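Local coordinates for tail spike protein (Acinetobacter phage vB_AbaP_AS12, PDB 6EU4), which probably recognises and cleaves the capsular polysaccharide of its Acinetobacter baumannii host to start infection, at residues N368-F373 and T436-L441; A405-E410 and L441-T446. One frame throughout, in Å; residues are numbered along the deposited sequence.

Contact 1: N368-F373 and T436-L441; sequences NNNSMF and TAFTKL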
ATOM      1  N   ASN A 368     -12.383 -27.098   2.805  1.00 16.98           N
ATOM      2  CA  ASN A 368     -13.770 -26.874   2.402  1.00 16.16           C
ATOM      3  C   ASN A 368     -14.582 -26.705   3.689  1.00 15.17           C
ATOM      4  O   ASN A 368     -15.094 -27.681   4.242  1.00 15.21           O
ATOM      5  CB  ASN A 368     -14.273 -28.045   1.571  1.00 17.38           C
ATOM      6  CG  ASN A 368     -15.665 -27.829   1.038  1.00 19.52           C
ATOM      7  OD1 ASN A 368     -16.183 -26.713   1.027  1.00 16.92           O
ATOM      8  ND2 ASN A 368     -16.268 -28.898   0.544  1.00 22.31           N
ATOM      9  N   ASN A 369     -14.652 -25.473   4.191  1.00 14.50           N
ATOM     10  CA  ASN A 369     -15.265 -25.280   5.500  1.00 14.12           C
ATOM     11  C   ASN A 369     -15.888 -23.895   5.622  1.00 12.94           C
ATOM     12  O   ASN A 369     -15.711 -23.026   4.769  1.00 13.32           O
ATOM     13  CB  ASN A 369     -14.257 -25.537   6.619  1.00 14.94           C
ATOM     14  CG  ASN A 369     -12.962 -24.767   6.426  1.00 17.86           C
ATOM     15  OD1 ASN A 369     -12.933 -23.548   6.529  1.00 16.84           O
ATOM     16  ND2 ASN A 369     -11.881 -25.491   6.148  1.00 18.71           N
ATOM     17  N   ASN A 370     -16.678 -23.718   6.685  1.00 11.20           N
ATOM     18  CA  ASN A 370     -17.508 -22.515   6.800  1.00 10.54           C
ATOM     19  C   ASN A 370     -16.770 -21.437   7.588  1.00 12.18           C
ATOM     20  O   ASN A 370     -17.098 -21.113   8.724  1.00 12.83           O
ATOM     21  CB  ASN A 370     -18.871 -22.835   7.405  1.00 10.38           C
ATOM     22  CG  ASN A 370     -18.838 -23.221   8.904  1.00 13.63           C
ATOM     23  OD1 ASN A 370     -17.994 -24.004   9.377  1.00 14.66           O
ATOM     24  ND2 ASN A 370     -19.814 -22.694   9.644  1.00 13.40           N
ATOM     25  N   SER A 371     -15.783 -20.842   6.913  1.00 12.38           N
ATOM     26  CA  SER A 371     -14.980 -19.773   7.472  1.00 11.83           C
ATOM     27  C   SER A 371     -14.884 -18.608   6.498  1.00 10.56           C
ATOM     28  O   SER A 371     -14.800 -18.799   5.282  1.00 12.29           O
ATOM     29  CB  SER A 371     -13.570 -20.270   7.833  1.00 13.00           C
ATOM     30  OG  SER A 371     -12.873 -20.810   6.717  1.00 13.61           O
HETATM   31  N   MSE A 372     -14.856 -17.394   7.028  1.00 10.18           N
HETATM   32  CA  MSE A 372     -14.691 -16.252   6.138  1.00  9.89           C
HETATM   33  C   MSE A 372     -13.287 -16.219   5.539  1.00 10.75           C
HETATM   34  O   MSE A 372     -13.138 -15.978   4.333  1.00 11.11           O
HETATM   35  CB  MSE A 372     -14.997 -14.939   6.850  1.00  9.72           C
HETATM   36  CG  MSE A 372     -16.483 -14.733   7.116  1.00  9.83           C
HETATM   37 SE   MSE A 372     -17.556 -14.552   5.460  1.00 12.34          SE
HETATM   38  CE  MSE A 372     -18.067 -16.425   5.192  1.00 12.04           C
ATOM     39  N   PHE A 373     -12.273 -16.496   6.366  1.00 10.72           N
ATOM     40  CA  PHE A 373     -10.886 -16.609   5.918  1.00 10.61           C
ATOM     41  C   PHE A 373     -10.478 -18.051   6.113  1.00 11.00           C
ATOM     42  O   PHE A 373     -10.313 -18.502   7.250  1.00 11.94           O
ATOM     43  CB  PHE A 373      -9.977 -15.646   6.688  1.00 11.16           C
ATOM     44  CG  PHE A 373     -10.335 -14.218   6.462  1.00 10.02           C
ATOM     45  CD1 PHE A 373      -9.834 -13.528   5.358  1.00 12.85           C
ATOM     46  CD2 PHE A 373     -11.218 -13.564   7.308  1.00 10.15           C
ATOM     47  CE1 PHE A 373     -10.205 -12.220   5.117  1.00 12.02           C
ATOM     48  CE2 PHE A 373     -11.579 -12.239   7.063  1.00 12.39           C
ATOM     49  CZ  PHE A 373     -11.073 -11.576   5.965  1.00 12.83           C
ATOM     50  N   THR A 436     -13.516 -29.087  11.460  1.00 15.74           N
ATOM     51  CA  THR A 436     -13.570 -28.373  10.183  1.00 15.30           C
ATOM     52  C   THR A 436     -14.974 -27.837   9.918  1.00 14.91           C
ATOM     53  O   THR A 436     -15.306 -27.518   8.772  1.00 16.85           O
ATOM     54  CB  THR A 436     -13.114 -29.239   9.003  1.00 19.61           C
ATOM     55  OG1 THR A 436     -13.917 -30.429   8.911  1.00 19.57           O
ATOM     56  CG2 THR A 436     -11.629 -29.613   9.143  1.00 21.02           C
ATOM     57  N   ALA A 437     -15.799 -27.736  10.955  1.00 16.05           N
ATOM     58  CA  ALA A 437     -17.134 -27.163  10.862  1.00 15.87           C
ATOM     59  C   ALA A 437     -17.389 -26.390  12.141  1.00 15.77           C
ATOM     60  O   ALA A 437     -17.197 -26.926  13.238  1.00 15.27           O
ATOM     61  CB  ALA A 437     -18.204 -28.246  10.670  1.00 18.32           C
ATOM     62  N   PHE A 438     -17.821 -25.142  11.998  1.00 12.89           N
ATOM     63  CA  PHE A 438     -17.859 -24.195  13.094  1.00 12.80           C
ATOM     64  C   PHE A 438     -19.260 -23.634  13.295  1.00 14.05           C
ATOM     65  O   PHE A 438     -20.097 -23.637  12.384  1.00 15.22           O
ATOM     66  CB  PHE A 438     -16.839 -23.094  12.825  1.00 13.70           C
ATOM     67  CG  PHE A 438     -15.505 -23.662  12.413  1.00 15.83           C
ATOM     68  CD1 PHE A 438     -14.700 -24.276  13.355  1.00 16.27           C
ATOM     69  CD2 PHE A 438     -15.102 -23.666  11.089  1.00 16.49           C
ATOM     70  CE1 PHE A 438     -13.501 -24.881  12.981  1.00 16.15           C
ATOM     71  CE2 PHE A 438     -13.886 -24.248  10.722  1.00 17.49           C
ATOM     72  CZ  PHE A 438     -13.109 -24.857  11.661  1.00 15.44           C
ATOM     73  N   THR A 439     -19.509 -23.162  14.524  1.00 12.29           N
ATOM     74  CA  THR A 439     -20.818 -22.627  14.882  1.00 12.58           C
ATOM     75  C   THR A 439     -20.739 -21.287  15.596  1.00 14.94           C
ATOM     76  O   THR A 439     -21.762 -20.805  16.105  1.00 15.26           O
ATOM     77  CB  THR A 439     -21.569 -23.637  15.762  1.00 16.61           C
ATOM     78  OG1 THR A 439     -20.828 -23.854  16.967  1.00 17.04           O
ATOM     79  CG2 THR A 439     -21.739 -24.974  15.044  1.00 19.92           C
ATOM     80  N   LYS A 440     -19.562 -20.678  15.656  1.00 13.32           N
ATOM     81  CA  LYS A 440     -19.403 -19.339  16.193  1.00 13.27           C
ATOM     82  C   LYS A 440     -18.448 -18.548  15.313  1.00 11.91           C
ATOM     83  O   LYS A 440     -17.595 -19.114  14.629  1.00 12.28           O
ATOM     84  CB  LYS A 440     -18.869 -19.375  17.634  1.00 13.61           C
ATOM     85  CG  LYS A 440     -19.812 -20.050  18.621  1.00 15.81           C
ATOM     86  CD  LYS A 440     -19.252 -19.964  20.027  1.00 20.63           C
ATOM     87  CE  LYS A 440     -20.279 -20.383  21.072  1.00 27.97           C
ATOM     88  NZ  LYS A 440     -20.770 -21.737  20.820  1.00 34.25           N
ATOM     89  N   LEU A 441     -18.585 -17.221  15.358  1.00 11.10           N
ATOM     90  CA  LEU A 441     -17.743 -16.320  14.571  1.00 11.54           C
ATOM     91  C   LEU A 441     -16.412 -16.178  15.305  1.00 12.93           C
ATOM     92  O   LEU A 441     -16.114 -15.170  15.951  1.00 13.46           O
ATOM     93  CB  LEU A 441     -18.444 -14.983  14.365  1.00 12.78           C
ATOM     94  CG  LEU A 441     -17.748 -13.991  13.434  1.00 12.41           C
ATOM     95  CD1 LEU A 441     -17.747 -14.521  11.989  1.00 12.60           C
ATOM     96  CD2 LEU A 441     -18.440 -12.622  13.514  1.00 12.33           C
TER
HETATM   97  O   HOH W   1     -17.483 -26.423   7.450  1.00 13.58           O

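Contact 2: A405-E410 and L441-T446; sequences ALAYVE and LGVYYT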
ATOM      1  N   ALA A 405     -17.495 -19.336  10.931  1.00 10.82           N
ATOM      2  CA  ALA A 405     -16.317 -18.879  11.646  1.00 11.12           C
ATOM      3  C   ALA A 405     -15.737 -17.620  10.981  1.00 12.11           C
ATOM      4  O   ALA A 405     -16.001 -17.326   9.812  1.00 11.52           O
ATOM      5  CB  ALA A 405     -15.256 -19.985  11.668  1.00 12.84           C
ATOM      6  N   LEU A 406     -14.946 -16.848  11.741  1.00 11.55           N
ATOM      7  CA  LEU A 406     -14.146 -15.805  11.102  1.00 10.38           C
ATOM      8  C   LEU A 406     -13.034 -16.431  10.282  1.00 12.85           C
ATOM      9  O   LEU A 406     -12.833 -16.082   9.115  1.00 10.94           O
ATOM     10  CB  LEU A 406     -13.539 -14.831  12.120  1.00 11.87           C
ATOM     11  CG  LEU A 406     -12.580 -13.787  11.512  1.00 13.08           C
ATOM     12  CD1 LEU A 406     -13.380 -12.893  10.529  1.00 15.98           C
ATOM     13  CD2 LEU A 406     -11.892 -12.913  12.563  1.00 15.23           C
ATOM     14  N   ALA A 407     -12.317 -17.386  10.864  1.00 10.52           N
ATOM     15  CA  ALA A 407     -11.149 -17.931  10.192  1.00  9.35           C
ATOM     16  C   ALA A 407     -10.860 -19.349  10.641  1.00 11.68           C
ATOM     17  O   ALA A 407     -11.111 -19.723  11.788  1.00 11.33           O
ATOM     18  CB  ALA A 407      -9.913 -17.078  10.446  1.00 12.31           C
ATOM     19  N   TYR A 408     -10.333 -20.126   9.697  1.00 10.43           N
ATOM     20  CA  TYR A 408      -9.746 -21.431   9.924  1.00 11.10           C
ATOM     21  C   TYR A 408      -8.332 -21.375   9.391  1.00 11.77           C
ATOM     22  O   TYR A 408      -8.120 -20.973   8.240  1.00 12.97           O
ATOM     23  CB  TYR A 408     -10.518 -22.531   9.211  1.00 13.20           C
ATOM     24  CG  TYR A 408      -9.904 -23.893   9.404  1.00 11.92           C
ATOM     25  CD1 TYR A 408      -9.838 -24.467  10.660  1.00 14.07           C
ATOM     26  CD2 TYR A 408      -9.395 -24.603   8.332  1.00 13.89           C
ATOM     27  CE1 TYR A 408      -9.293 -25.698  10.853  1.00 15.71           C
ATOM     28  CE2 TYR A 408      -8.849 -25.864   8.525  1.00 15.74           C
ATOM     29  CZ  TYR A 408      -8.813 -26.399   9.782  1.00 16.26           C
ATOM     30  OH  TYR A 408      -8.253 -27.639  10.005  1.00 20.68           O
ATOM     31  N   VAL A 409      -7.373 -21.746  10.231  1.00 11.52           N
ATOM     32  CA  VAL A 409      -5.959 -21.570   9.941  1.00 11.18           C
ATOM     33  C   VAL A 409      -5.265 -22.904  10.169  1.00 13.99           C
ATOM     34  O   VAL A 409      -5.287 -23.429  11.286  1.00 13.19           O
ATOM     35  CB  VAL A 409      -5.325 -20.471  10.819  1.00 11.17           C
ATOM     36  CG1 VAL A 409      -3.968 -20.078  10.269  1.00 11.03           C
ATOM     37  CG2 VAL A 409      -6.236 -19.244  10.923  1.00 12.37           C
ATOM     38  N   GLU A 410      -4.628 -23.443   9.128  1.00 13.63           N
ATOM     39  CA  GLU A 410      -4.049 -24.779   9.229  1.00 13.09           C
ATOM     40  C   GLU A 410      -2.806 -24.927   8.361  1.00 13.29           C
ATOM     41  O   GLU A 410      -2.463 -24.063   7.545  1.00 14.14           O
ATOM     42  CB  GLU A 410      -5.086 -25.853   8.847  1.00 15.45           C
ATOM     43  CG  GLU A 410      -5.354 -25.979   7.359  1.00 18.67           C
ATOM     44  CD  GLU A 410      -4.415 -26.953   6.652  1.00 19.65           C
ATOM     45  OE1 GLU A 410      -3.727 -26.534   5.694  1.00 17.13           O
ATOM     46  OE2 GLU A 410      -4.334 -28.134   7.061  1.00 19.76           O
ATOM     47  N   LEU A 441     -18.585 -17.221  15.358  1.00 11.10           N
ATOM     48  CA  LEU A 441     -17.743 -16.320  14.571  1.00 11.54           C
ATOM     49  C   LEU A 441     -16.412 -16.178  15.305  1.00 12.93           C
ATOM     50  O   LEU A 441     -16.114 -15.170  15.951  1.00 13.46           O
ATOM     51  CB  LEU A 441     -18.444 -14.983  14.365  1.00 12.78           C
ATOM     52  CG  LEU A 441     -17.748 -13.991  13.434  1.00 12.41           C
ATOM     53  CD1 LEU A 441     -17.747 -14.521  11.989  1.00 12.60           C
ATOM     54  CD2 LEU A 441     -18.440 -12.622  13.514  1.00 12.33           C
ATOM     55  N   GLY A 442     -15.603 -17.236  15.203  1.00 13.41           N
ATOM     56  CA  GLY A 442     -14.342 -17.317  15.912  1.00 13.79           C
ATOM     57  C   GLY A 442     -13.162 -17.578  14.989  1.00 12.39           C
ATOM     58  O   GLY A 442     -13.313 -17.776  13.780  1.00 12.56           O
ATOM     59  N   VAL A 443     -11.982 -17.566  15.602  1.00 16.84           N
ATOM     60  CA  VAL A 443     -10.727 -17.877  14.933  1.00 16.41           C
ATOM     61  C   VAL A 443     -10.267 -19.241  15.418  1.00 16.20           C
ATOM     62  O   VAL A 443      -9.954 -19.408  16.597  1.00 15.72           O
ATOM     63  CB  VAL A 443      -9.661 -16.815  15.221  1.00 15.72           C
ATOM     64  CG1 VAL A 443      -8.352 -17.217  14.547  1.00 15.41           C
ATOM     65  CG2 VAL A 443     -10.130 -15.461  14.729  1.00 16.04           C
ATOM     66  N   TYR A 444     -10.225 -20.205  14.516  1.00 16.64           N
ATOM     67  CA  TYR A 444      -9.899 -21.586  14.853  1.00 16.65           C
ATOM     68  C   TYR A 444      -8.631 -21.982  14.116  1.00 16.43           C
ATOM     69  O   TYR A 444      -8.540 -21.785  12.905  1.00 16.81           O
ATOM     70  CB  TYR A 444     -11.050 -22.503  14.460  1.00 17.57           C
ATOM     71  CG  TYR A 444     -12.311 -22.071  15.170  1.00 17.91           C
ATOM     72  CD1 TYR A 444     -12.453 -22.295  16.538  1.00 20.35           C
ATOM     73  CD2 TYR A 444     -13.311 -21.386  14.510  1.00 18.54           C
ATOM     74  CE1 TYR A 444     -13.596 -21.881  17.224  1.00 18.14           C
ATOM     75  CE2 TYR A 444     -14.449 -20.967  15.178  1.00 18.95           C
ATOM     76  CZ  TYR A 444     -14.577 -21.206  16.536  1.00 18.72           C
ATOM     77  OH  TYR A 444     -15.717 -20.777  17.189  1.00 19.36           O
ATOM     78  N   TYR A 445      -7.690 -22.591  14.831  1.00 15.95           N
ATOM     79  CA  TYR A 445      -6.407 -22.907  14.210  1.00 16.29           C
ATOM     80  C   TYR A 445      -5.893 -24.236  14.729  1.00 17.89           C
ATOM     81  O   TYR A 445      -6.268 -24.687  15.811  1.00 17.34           O
ATOM     82  CB  TYR A 445      -5.393 -21.793  14.439  1.00 15.12           C
ATOM     83  CG  TYR A 445      -5.072 -21.470  15.891  1.00 14.70           C
ATOM     84  CD1 TYR A 445      -5.904 -20.639  16.638  1.00 15.66           C
ATOM     85  CD2 TYR A 445      -3.925 -21.955  16.493  1.00 14.00           C
ATOM     86  CE1 TYR A 445      -5.621 -20.338  17.942  1.00 13.86           C
ATOM     87  CE2 TYR A 445      -3.624 -21.651  17.815  1.00 13.63           C
ATOM     88  CZ  TYR A 445      -4.480 -20.833  18.533  1.00 14.81           C
ATOM     89  OH  TYR A 445      -4.184 -20.547  19.838  1.00 17.10           O
ATOM     90  N   THR A 446      -5.062 -24.885  13.919  1.00 16.97           N
ATOM     91  CA  THR A 446      -4.506 -26.174  14.312  1.00 16.64           C
ATOM     92  C   THR A 446      -3.195 -26.011  15.070  1.00 16.69           C
ATOM     93  O   THR A 446      -2.610 -24.932  15.148  1.00 17.35           O
ATOM     94  CB  THR A 446      -4.286 -27.058  13.084  1.00 18.90           C
ATOM     95  OG1 THR A 446      -3.279 -26.455  12.262  1.00 19.43           O
ATOM     96  CG2 THR A 446      -5.576 -27.210  12.267  1.00 19.53           C
TER

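Contact 1: N368-F373 and T436-L441
N370 reaches across to F438 and grips its backbone from both ends with one side-chain amide. Its OD1 takes the N-H of F438 on an in-plane lone pair, F438 N to N370 OD1 being 2.9 Å, while ND2 gives a hydrogen almost straight, at 171°, to the O of the same residue. That second bond, N370 ND2 to F438 O, is also 2.9 Å, but the donor stands above the carbonyl plane of F438. With CG in the crowded position between N and the carbonyl carbon (chi1 70°), the amide leaves the inverse gamma turn centred on N370 and swings over to the loop; two bonds to one residue fix its rotation. The F438 ring lies nearly parallel to this amide, planes 9° apart, and its CD2 comes within 3.4 Å of N370 OD1. A405 of the next coil touches the same ring, and Y444, from the strand F438's loop leads into, stacks on it, so this half is buried and close-packed. N369 CB is another tight spot, 3.1 Å from T436 O. The N369 amide turns back instead: S371 OG donates to N369 OD1 nearly along its C=O axis, 2.7 Å.

The looser side is wet. One water accepts from N370 N and donates to T436 O, bridging the backbones; T436 is partly exposed, its hydroxyl bonded to S364, and A437 is open to solvent. N370, just before strand 371-376, thus holds the loop before strand 443-445, two coils on in a parallel beta-helix, as in other phage tailspikes.

Contact 2: A405-E410 and L441-T446
Two successive rungs of a parallel beta-helix lie side by side here, strand 407-409 against strand 443-445, their axes 4.7 Å apart and their directions only 15° from parallel. The backbone bonds alternate as parallel pairing demands: A407 N donates to G442 O, Y444 N to A407 O (2.9 Å), V409 N to Y444 O, and T446 N to V409 O, this last nearly along the C=O axis. At the start, where the chain turns a corner at L406, G442 O is gripped twice, since L406 N adds a weak, bent bond at 126°. Two CA-H...O contacts, Y408 CA to Y444 O and Y445 CA to V409 O, fill in between.

The parallel register puts A407, V409, V443 and Y445 on one face and Y408 and Y444 on the other, as the coils of a parallel beta-helix stack. On the first face F415 of strand 414-417 packs on A407, V409 and V443; V409 CB meets Y445 CB at 3.9 Å. The L406 and V443 side chains run alongside each other, L406 CD2 touching V443 CG2 at 3.8 Å. Y444 has CG beside its backbone N (chi1 -58°), which carries the ring back toward A405, whose CB meets the ring edge in its plane, 3.7 Å from Y444 CD2. The Y444 hydroxyl bonds E429. Y408 extends the other way, CG anti to the backbone N, and its OH lies 3.5 Å from T446 CG2.

From the N terminus the chain passes 368-373, then 405-410, then 436-441, and runs straight on through L441 into 441-446. Contact 1 closes a loop of 62 intervening residues and contact 2 one of 30, and the two loops cross: 405-410 lies inside the first, while 441-446 starts at the shared L441 and runs on beyond it. Strand 371-376 pairs with 405-409, which pairs with 443-445, so three successive rungs are joined; F373 N to L406 O (2.8 Å) is a probable hydrogen bond between the first two. Contact 1 spans over the middle rung to the loop leading into the last. The centres of contacts 1 and 2 lie about 7 Å apart.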